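Local coordinates for uncharacterized protein VP1736 (Vibrio parahaemolyticus, PDB 3LXQ) that is of unknown function but carries a sulfatase-family domain of the alkaline phosphatase clan, an alpha/beta fold built round a central beta-sheet, at residues A[176-181]-A[242-247]; A[89-94]-A[300-305]; A[182-187]-A[199-204]. One frame throughout, in Å; residues are numbered along the deposited sequence.

Contact 1 (A[176-181]-A[242-247])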
loop_
_atom_site.group_PDB
_atom_site.type_symbol
_atom_site.label_atom_id
_atom_site.label_comp_id
_atom_site.label_asym_id
_atom_site.label_seq_id
_atom_site.Cartn_x
_atom_site.Cartn_y
_atom_site.Cartn_z
ATOM N N THR A 176 -5.655 -0.460 17.774
ATOM C CA THR A 176 -4.887 -0.119 16.565
ATOM C C THR A 176 -3.461 0.288 16.915
ATOM O O THR A 176 -3.233 1.048 17.863
ATOM C CB THR A 176 -5.582 0.973 15.733
ATOM O OG1 THR A 176 -5.863 2.108 16.565
ATOM C CG2 THR A 176 -6.887 0.441 15.148
ATOM N N GLN A 177 -2.500 -0.234 16.156
ATOM C CA GLN A 177 -1.091 -0.009 16.461
ATOM C C GLN A 177 -0.231 0.090 15.221
ATOM O O GLN A 177 -0.622 -0.339 14.142
ATOM C CB GLN A 177 -0.536 -1.097 17.394
ATOM C CG GLN A 177 -0.515 -2.491 16.783
ATOM C CD GLN A 177 0.270 -3.499 17.602
ATOM O OE1 GLN A 177 0.545 -3.289 18.788
ATOM N NE2 GLN A 177 0.638 -4.608 16.967
ATOM N N PHE A 178 0.950 0.669 15.410
ATOM C CA PHE A 178 1.969 0.776 14.392
ATOM C C PHE A 178 3.233 0.208 15.011
ATOM O O PHE A 178 3.625 0.625 16.080
ATOM C CB PHE A 178 2.162 2.249 14.040
ATOM C CG PHE A 178 3.346 2.529 13.144
ATOM C CD1 PHE A 178 3.499 1.878 11.917
ATOM C CD2 PHE A 178 4.285 3.488 13.514
ATOM C CE1 PHE A 178 4.592 2.158 11.078
ATOM C CE2 PHE A 178 5.370 3.782 12.685
ATOM C CZ PHE A 178 5.522 3.116 11.460
ATOM N N ILE A 179 3.848 -0.769 14.357
ATOM C CA ILE A 179 5.125 -1.286 14.826
ATOM C C ILE A 179 6.220 -0.905 13.834
ATOM O O ILE A 179 6.126 -1.216 12.652
ATOM C CB ILE A 179 5.135 -2.820 15.050
ATOM C CG1 ILE A 179 3.947 -3.265 15.924
ATOM C CG2 ILE A 179 6.452 -3.244 15.719
ATOM C CD1 ILE A 179 3.835 -4.802 16.098
ATOM N N TYR A 180 7.257 -0.261 14.355
ATOM C CA TYR A 180 8.386 0.243 13.586
ATOM C C TYR A 180 9.686 -0.050 14.351
ATOM O O TYR A 180 9.680 -0.113 15.579
ATOM C CB TYR A 180 8.199 1.748 13.413
ATOM C CG TYR A 180 9.130 2.432 12.446
ATOM C CD1 TYR A 180 9.333 1.930 11.168
ATOM C CD2 TYR A 180 9.770 3.623 12.802
ATOM C CE1 TYR A 180 10.170 2.566 10.283
ATOM C CE2 TYR A 180 10.615 4.275 11.920
ATOM C CZ TYR A 180 10.813 3.739 10.660
ATOM O OH TYR A 180 11.643 4.372 9.773
ATOM N N GLY A 181 10.789 -0.217 13.624
ATOM C CA GLY A 181 12.093 -0.478 14.220
ATOM C C GLY A 181 12.930 0.743 14.612
ATOM O O GLY A 181 13.776 0.655 15.508
ATOM N N PHE A 242 -5.694 -4.212 14.785
ATOM C CA PHE A 242 -5.163 -3.831 13.478
ATOM C C PHE A 242 -3.739 -3.328 13.669
ATOM O O PHE A 242 -3.506 -2.353 14.387
ATOM C CB PHE A 242 -6.032 -2.749 12.808
ATOM C CG PHE A 242 -5.325 -2.004 11.690
ATOM C CD1 PHE A 242 -4.802 -2.690 10.593
ATOM C CD2 PHE A 242 -5.195 -0.619 11.736
ATOM C CE1 PHE A 242 -4.147 -2.004 9.556
ATOM C CE2 PHE A 242 -4.547 0.078 10.709
ATOM C CZ PHE A 242 -4.016 -0.620 9.618
ATOM N N SER A 243 -2.795 -4.000 13.015
ATOM C CA SER A 243 -1.389 -3.680 13.150
ATOM C C SER A 243 -0.711 -3.350 11.823
ATOM O O SER A 243 -0.731 -4.145 10.883
ATOM C CB SER A 243 -0.672 -4.839 13.842
ATOM O OG SER A 243 0.702 -4.543 14.046
ATOM N N LEU A 244 -0.098 -2.168 11.766
ATOM C CA LEU A 244 0.790 -1.795 10.663
ATOM C C LEU A 244 2.240 -1.962 11.116
ATOM O O LEU A 244 2.663 -1.319 12.058
ATOM C CB LEU A 244 0.520 -0.350 10.191
ATOM C CG LEU A 244 1.515 0.244 9.181
ATOM C CD1 LEU A 244 1.542 -0.544 7.881
ATOM C CD2 LEU A 244 1.243 1.708 8.908
ATOM N N VAL A 245 2.980 -2.828 10.425
ATOM C CA VAL A 245 4.363 -3.162 10.739
ATOM C C VAL A 245 5.198 -2.776 9.531
ATOM O O VAL A 245 4.921 -3.229 8.424
ATOM C CB VAL A 245 4.542 -4.675 10.969
ATOM C CG1 VAL A 245 5.990 -4.996 11.266
ATOM C CG2 VAL A 245 3.611 -5.206 12.089
ATOM N N PHE A 246 6.222 -1.950 9.739
ATOM C CA PHE A 246 6.959 -1.341 8.630
ATOM C C PHE A 246 8.443 -1.629 8.749
ATOM O O PHE A 246 9.066 -1.245 9.733
ATOM C CB PHE A 246 6.675 0.168 8.614
ATOM C CG PHE A 246 7.213 0.907 7.398
ATOM C CD1 PHE A 246 7.406 0.263 6.177
ATOM C CD2 PHE A 246 7.493 2.271 7.484
ATOM C CE1 PHE A 246 7.887 0.961 5.052
ATOM C CE2 PHE A 246 7.974 2.990 6.363
ATOM C CZ PHE A 246 8.165 2.327 5.149
ATOM N N THR A 247 9.005 -2.305 7.749
ATOM C CA THR A 247 10.437 -2.651 7.751
ATOM C C THR A 247 11.329 -1.417 7.586
ATOM O O THR A 247 10.868 -0.388 7.086
ATOM C CB THR A 247 10.815 -3.731 6.680
ATOM O OG1 THR A 247 10.643 -3.215 5.348
ATOM C CG2 THR A 247 9.987 -5.005 6.874
HETATM O O HOH W 1 11.414 -0.950 11.039
#

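Contact 2 (A[89-94]-A[300-305])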
loop_
_atom_site.group_PDB
_atom_site.type_symbol
_atom_site.label_atom_id
_atom_site.label_comp_id
_atom_site.label_asym_id
_atom_site.label_seq_id
_atom_site.Cartn_x
_atom_site.Cartn_y
_atom_site.Cartn_z
ATOM N N VAL A 89 -3.199 -7.641 9.975
ATOM C CA VAL A 89 -1.776 -7.349 10.085
ATOM C C VAL A 89 -1.267 -6.946 8.705
ATOM O O VAL A 89 -1.350 -7.729 7.747
ATOM C CB VAL A 89 -0.987 -8.553 10.669
ATOM C CG1 VAL A 89 0.503 -8.383 10.487
ATOM C CG2 VAL A 89 -1.323 -8.745 12.151
ATOM N N ILE A 90 -0.785 -5.707 8.613
ATOM C CA ILE A 90 -0.152 -5.210 7.402
ATOM C C ILE A 90 1.373 -5.187 7.587
ATOM O O ILE A 90 1.887 -4.505 8.465
ATOM C CB ILE A 90 -0.663 -3.786 7.035
ATOM C CG1 ILE A 90 -2.168 -3.818 6.717
ATOM C CG2 ILE A 90 0.138 -3.208 5.847
ATOM C CD1 ILE A 90 -2.810 -2.413 6.556
ATOM N N LEU A 91 2.089 -5.938 6.755
ATOM C CA LEU A 91 3.538 -6.038 6.863
ATOM C C LEU A 91 4.102 -5.275 5.683
ATOM O O LEU A 91 4.327 -5.847 4.614
ATOM C CB LEU A 91 4.002 -7.500 6.846
ATOM C CG LEU A 91 3.371 -8.433 7.884
ATOM C CD1 LEU A 91 3.761 -9.904 7.633
ATOM C CD2 LEU A 91 3.743 -8.007 9.297
ATOM N N LEU A 92 4.302 -3.976 5.889
ATOM C CA LEU A 92 4.737 -3.059 4.836
ATOM C C LEU A 92 6.241 -3.186 4.590
ATOM O O LEU A 92 7.058 -3.116 5.519
ATOM C CB LEU A 92 4.310 -1.613 5.153
ATOM C CG LEU A 92 4.539 -0.510 4.095
ATOM C CD1 LEU A 92 3.799 -0.768 2.814
ATOM C CD2 LEU A 92 4.167 0.871 4.635
ATOM N N GLN A 93 6.599 -3.401 3.336
ATOM C CA GLN A 93 7.960 -3.759 2.985
ATOM C C GLN A 93 8.660 -2.575 2.350
ATOM O O GLN A 93 8.367 -2.206 1.202
ATOM C CB GLN A 93 7.973 -4.969 2.047
ATOM C CG GLN A 93 7.203 -6.163 2.567
ATOM C CD GLN A 93 7.827 -6.749 3.822
ATOM O OE1 GLN A 93 9.038 -6.932 3.884
ATOM N NE2 GLN A 93 7.005 -7.027 4.833
ATOM N N GLU A 94 9.569 -1.966 3.117
ATOM C CA GLU A 94 10.374 -0.850 2.638
ATOM C C GLU A 94 11.091 -1.170 1.334
ATOM O O GLU A 94 11.922 -2.078 1.279
ATOM C CB GLU A 94 11.410 -0.428 3.689
ATOM C CG GLU A 94 12.420 0.637 3.193
ATOM C CD GLU A 94 11.729 1.912 2.758
ATOM O OE1 GLU A 94 11.954 2.380 1.622
ATOM O OE2 GLU A 94 10.931 2.441 3.561
ATOM N N PHE A 300 -3.126 -11.461 6.957
ATOM C CA PHE A 300 -1.837 -10.816 6.787
ATOM C C PHE A 300 -1.708 -10.336 5.353
ATOM O O PHE A 300 -2.163 -11.009 4.424
ATOM C CB PHE A 300 -0.700 -11.797 7.096
ATOM C CG PHE A 300 -0.730 -12.352 8.499
ATOM C CD1 PHE A 300 -1.509 -13.469 8.808
ATOM C CD2 PHE A 300 0.030 -11.773 9.507
ATOM C CE1 PHE A 300 -1.539 -13.991 10.103
ATOM C CE2 PHE A 300 0.007 -12.288 10.823
ATOM C CZ PHE A 300 -0.778 -13.395 11.113
ATOM N N ILE A 301 -1.102 -9.163 5.173
ATOM C CA ILE A 301 -0.747 -8.714 3.839
ATOM C C ILE A 301 0.745 -8.374 3.782
ATOM O O ILE A 301 1.242 -7.657 4.611
ATOM C CB ILE A 301 -1.707 -7.581 3.288
ATOM C CG1 ILE A 301 -1.368 -7.223 1.844
ATOM C CG2 ILE A 301 -1.703 -6.320 4.166
ATOM C CD1 ILE A 301 -2.423 -6.350 1.189
ATOM N N VAL A 302 1.456 -8.945 2.824
ATOM C CA VAL A 302 2.844 -8.559 2.573
ATOM C C VAL A 302 2.785 -7.659 1.351
ATOM O O VAL A 302 2.427 -8.109 0.268
ATOM C CB VAL A 302 3.760 -9.754 2.242
ATOM C CG1 VAL A 302 5.193 -9.269 1.958
ATOM C CG2 VAL A 302 3.746 -10.807 3.359
ATOM N N ILE A 303 3.133 -6.391 1.528
ATOM C CA ILE A 303 3.079 -5.432 0.429
ATOM C C ILE A 303 4.181 -4.371 0.584
ATOM O O ILE A 303 4.484 -3.947 1.700
ATOM C CB ILE A 303 1.652 -4.800 0.286
ATOM C CG1 ILE A 303 1.491 -4.110 -1.078
ATOM C CG2 ILE A 303 1.318 -3.881 1.466
ATOM C CD1 ILE A 303 0.074 -3.680 -1.413
ATOM N N ALA A 304 4.793 -3.971 -0.527
ATOM C CA ALA A 304 5.793 -2.901 -0.484
ATOM C C ALA A 304 5.133 -1.524 -0.353
ATOM O O ALA A 304 3.920 -1.359 -0.600
ATOM C CB ALA A 304 6.701 -2.950 -1.713
ATOM N N ASP A 305 5.923 -0.546 0.077
ATOM C CA ASP A 305 5.473 0.845 0.085
ATOM C C ASP A 305 5.737 1.508 -1.269
ATOM O O ASP A 305 5.054 2.465 -1.631
ATOM C CB ASP A 305 6.101 1.635 1.245
ATOM C CG ASP A 305 7.623 1.642 1.211
ATOM O OD1 ASP A 305 8.243 0.879 0.434
ATOM O OD2 ASP A 305 8.206 2.439 1.971
#

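Contact 3 (A[182-187]-A[199-204])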
loop_
_atom_site.group_PDB
_atom_site.type_symbol
_atom_site.label_atom_id
_atom_site.label_comp_id
_atom_site.label_asym_id
_atom_site.label_seq_id
_atom_site.Cartn_x
_atom_site.Cartn_y
_atom_site.Cartn_z
ATOM N N GLY A 182 12.694 1.869 13.937
ATOM C CA GLY A 182 13.430 3.110 14.163
ATOM C C GLY A 182 12.650 4.135 14.960
ATOM O O GLY A 182 11.858 3.779 15.835
ATOM N N GLU A 183 12.884 5.408 14.672
ATOM C CA GLU A 183 12.194 6.494 15.355
ATOM C C GLU A 183 10.917 6.856 14.604
ATOM O O GLU A 183 10.962 7.236 13.429
ATOM C CB GLU A 183 13.114 7.720 15.500
ATOM C CG GLU A 183 12.402 9.064 15.772
ATOM C CD GLU A 183 11.669 9.114 17.120
ATOM O OE1 GLU A 183 12.311 9.453 18.145
ATOM O OE2 GLU A 183 10.440 8.844 17.138
ATOM N N ALA A 184 9.786 6.758 15.303
ATOM C CA ALA A 184 8.465 6.934 14.692
ATOM C C ALA A 184 8.112 8.371 14.277
ATOM O O ALA A 184 7.201 8.571 13.478
ATOM C CB ALA A 184 7.380 6.344 15.595
ATOM N N ASN A 185 8.821 9.361 14.815
ATOM C CA ASN A 185 8.639 10.761 14.408
ATOM C C ASN A 185 9.146 11.005 12.992
ATOM O O ASN A 185 8.796 12.004 12.359
ATOM C CB ASN A 185 9.375 11.715 15.366
ATOM C CG ASN A 185 8.565 12.055 16.628
ATOM O OD1 ASN A 185 9.129 12.500 17.629
ATOM N ND2 ASN A 185 7.249 11.862 16.577
ATOM N N PHE A 186 9.990 10.092 12.516
ATOM C CA PHE A 186 10.572 10.169 11.180
ATOM C C PHE A 186 9.469 10.224 10.111
ATOM O O PHE A 186 8.436 9.561 10.243
ATOM C CB PHE A 186 11.500 8.968 10.954
ATOM C CG PHE A 186 12.076 8.893 9.570
ATOM C CD1 PHE A 186 13.048 9.800 9.155
ATOM C CD2 PHE A 186 11.640 7.916 8.674
ATOM C CE1 PHE A 186 13.579 9.737 7.858
ATOM C CE2 PHE A 186 12.165 7.844 7.380
ATOM C CZ PHE A 186 13.131 8.751 6.973
ATOM N N ASP A 187 9.675 11.033 9.073
ATOM C CA ASP A 187 8.649 11.269 8.041
ATOM C C ASP A 187 7.280 11.665 8.622
ATOM O O ASP A 187 6.242 11.446 7.988
ATOM C CB ASP A 187 8.476 10.036 7.139
ATOM C CG ASP A 187 9.413 10.033 5.937
ATOM O OD1 ASP A 187 10.000 11.085 5.586
ATOM O OD2 ASP A 187 9.553 8.953 5.326
ATOM N N ASP A 199 -3.852 3.855 18.387
ATOM C CA ASP A 199 -3.829 3.871 19.851
ATOM C C ASP A 199 -2.398 3.829 20.371
ATOM O O ASP A 199 -1.937 4.756 21.036
ATOM C CB ASP A 199 -4.594 2.668 20.429
ATOM C CG ASP A 199 -6.097 2.811 20.321
ATOM O OD1 ASP A 199 -6.587 3.948 20.167
ATOM O OD2 ASP A 199 -6.796 1.776 20.404
ATOM N N GLN A 200 -1.717 2.729 20.064
ATOM C CA GLN A 200 -0.374 2.441 20.537
ATOM C C GLN A 200 0.620 2.637 19.395
ATOM O O GLN A 200 0.312 2.337 18.242
ATOM C CB GLN A 200 -0.332 0.996 21.038
ATOM C CG GLN A 200 1.053 0.397 21.231
ATOM C CD GLN A 200 1.011 -1.089 21.549
ATOM O OE1 GLN A 200 1.650 -1.546 22.497
ATOM N NE2 GLN A 200 0.245 -1.850 20.765
ATOM N N ILE A 201 1.795 3.172 19.711
ATOM C CA ILE A 201 2.916 3.154 18.779
ATOM C C ILE A 201 4.109 2.504 19.457
ATOM O O ILE A 201 4.548 2.921 20.542
ATOM C CB ILE A 201 3.275 4.553 18.209
ATOM C CG1 ILE A 201 2.199 4.999 17.217
ATOM C CG2 ILE A 201 4.633 4.515 17.498
ATOM C CD1 ILE A 201 2.398 6.383 16.649
ATOM N N VAL A 202 4.596 1.456 18.808
ATOM C CA VAL A 202 5.744 0.699 19.254
ATOM C C VAL A 202 6.895 1.125 18.354
ATOM O O VAL A 202 6.813 1.000 17.134
ATOM C CB VAL A 202 5.479 -0.821 19.120
ATOM C CG1 VAL A 202 6.652 -1.641 19.640
ATOM C CG2 VAL A 202 4.185 -1.207 19.841
ATOM N N GLU A 203 7.955 1.655 18.954
ATOM C CA GLU A 203 9.107 2.110 18.183
ATOM C C GLU A 203 10.428 1.736 18.861
ATOM O O GLU A 203 10.426 0.970 19.827
ATOM C CB GLU A 203 9.003 3.609 17.918
ATOM C CG GLU A 203 9.155 4.482 19.144
ATOM C CD GLU A 203 8.981 5.940 18.821
ATOM O OE1 GLU A 203 9.819 6.481 18.064
ATOM O OE2 GLU A 203 8.002 6.541 19.319
ATOM N N GLU A 204 11.543 2.279 18.366
ATOM C CA GLU A 204 12.875 1.866 18.813
ATOM C C GLU A 204 13.047 1.837 20.342
ATOM O O GLU A 204 13.628 0.897 20.888
ATOM C CB GLU A 204 13.970 2.734 18.165
ATOM C CG GLU A 204 15.361 2.105 18.248
ATOM C CD GLU A 204 16.447 2.902 17.529
ATOM O OE1 GLU A 204 16.134 3.919 16.865
ATOM O OE2 GLU A 204 17.626 2.497 17.629
#

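Contact 1 (A[176-181]-A[242-247])
CG lies anti to the backbone N in Phe178 (chi1 171°), Tyr180, Leu244 and Phe246, beside each residue's own carbonyl carbon; since the alternation of the extended backbones puts all four on one face, Phe178 comes to lie beside Leu244 and Phe246, and Tyr180 beside Phe246. The Phe178 ring spans two residues of the other strand: its CD1 rests 3.8 Å from Leu244 CG, while Phe178 CE1 comes equally near Phe246 CB. The rings of Tyr180 and Phe246 are nearly parallel but slid apart, meeting at Tyr180 CE1 and Phe246 CD2, 3.9 Å from each other. Beneath them runs the parallel ladder of an alpha/beta fold's central sheet. Gln177 and Ile179 bond through both N and O, to Phe242, Leu244 and Phe246, and the shortest link is Ile179 N to Leu244 O, 2.6 Å. Broad aromatic groups suit the Phe178 face because helix 189-195 packs on it, Phe193 meeting Phe178 edge-to-face. On the reverse face, beta-branched Ile179 and Val245, well suited to extended chain, touch through Ile179 CD1 and Val245 CG2 at 4.0 Å. Past the last direct bond a water takes over, accepting from Gly181 N and donating to Phe246 O, 2.7 Å from that oxygen.

Contact 2 (A[89-94]-A[300-305])
Strands 89-93 and 300-304 run parallel in the interior of the central sheet; every touching residue is buried, so the contrast is between close and slack pairing, with no solvent side. At the N-terminal end of the paired segments Val89 lies alongside Phe300, its CG1 3.6 Å from Phe300 CD2. On the opposite face Ile301 turns CG2 into the crowded position between its backbone N and carbonyl carbon, bringing that methyl 3.6 Å from Ile90 CG1. Branched aliphatic residues suit so buried a strand: helix 271-289 covers the Leu91 and Val302 face, while on the other Ile90 packs sidelong against Phe242 and Leu244 of the neighbouring strand. Leu91 N bonds to Ile301 O nearly along the carbonyl axis, but the next rung, Ile303 N to Leu91 O, is weak at 3.4 Å. Gln93 offers Leu91 O a second donor: bent at chi2 (-65°), it brings NE2 within 2.9 Å of that oxygen from well above the carbonyl plane, and NE2 also bonds to Tyr224. The backbones close up again at Gln93 N to Ile303 O, 2.7 Å.

The last rung is Asp305 N to Gln93 O, 3.2 Å, and near it Leu92 CD1 lies 3.7 Å from Asp305 CB. Then come two carboxylates, Glu94 OE2 and Asp305 OD2 being 3.2 Å apart, an unbonded pair of acceptors. Ser133 OG hydrogen-bonds to each. Acidic residues at C-terminal strand ends are a feature of metal sites in this clan, so the pair is consistent with such a site. Two buried acids this close probably repel, which would favour a bound cation or a raised pKa.

Contact 3 (A[182-187]-A[199-204])
Residues 183-186 form a type I beta turn, and just ahead of it Gly182 O accepts a hydrogen bond from Glu204 N at 3.0 Å, tying the turn to the residues just past strand 200-202. Strand 175-180, helix 189-195 and strand 200-202 make a beta-alpha-beta crossover with its two strands adjacent and parallel; the contact joins the loop leaving the first strand to the residues that follow the second.

Glu203 does most of the side-chain work. Its CG takes the crowded position between backbone N and carbonyl carbon (chi1 68°), and the chain then extends so that OE1 reaches the turn. There it accepts Ala184 N at 2.8 Å in a nearly straight bond, met from above the carboxylate plane. Alanine suits this place, since its small methyl fits beneath the acid, Ala184 CB lying 3.6 Å from Glu203 CD, and still touches Ile201 CG2 at 3.8 Å. Glu183, bent at chi2 (65°), folds its carboxylate back over the turn, where OE2 accepts Asn185 N at 2.9 Å. Each glutamate thus holds a backbone N-H of the turn.

The same fold brings Glu183 OE2 to 2.6 Å from Glu203 OE1, with the carboxylate planes almost perpendicular. Lys190, at the start of the helix, makes a salt bridge with Glu203 OE2 and a long, weak ion pair with Glu183 OE2. So close an approach of two acids would be costly if both were charged; the lysine and the turn N-H groups probably offset part of that cost, and a raised pKa for one glutamate is plausible.

How the contacts relate
All three contacts reach one sheet: strand 241-246 joins contact 1 to contact 2 by pairing with both 175-180 and 87-93, and strand 175-180, which the loop 182-187 follows, pairs with 200-202 of contact 3. Along the chain they are nested, contact 3 inside the loop closed by contact 1 and that inside the loop of contact 2. Contacts 1 and 2 are buried strand pairings, rich in aromatic and aliphatic groups; contact 3, whose centre lies about 18 Å from the centre of the chain, is partly exposed and relies on carboxylates and a lysine. Acid pairs occur in contacts 2 and 3, buried in the former, while Phe246 of contact 1 packs against Glu94 and Asp305.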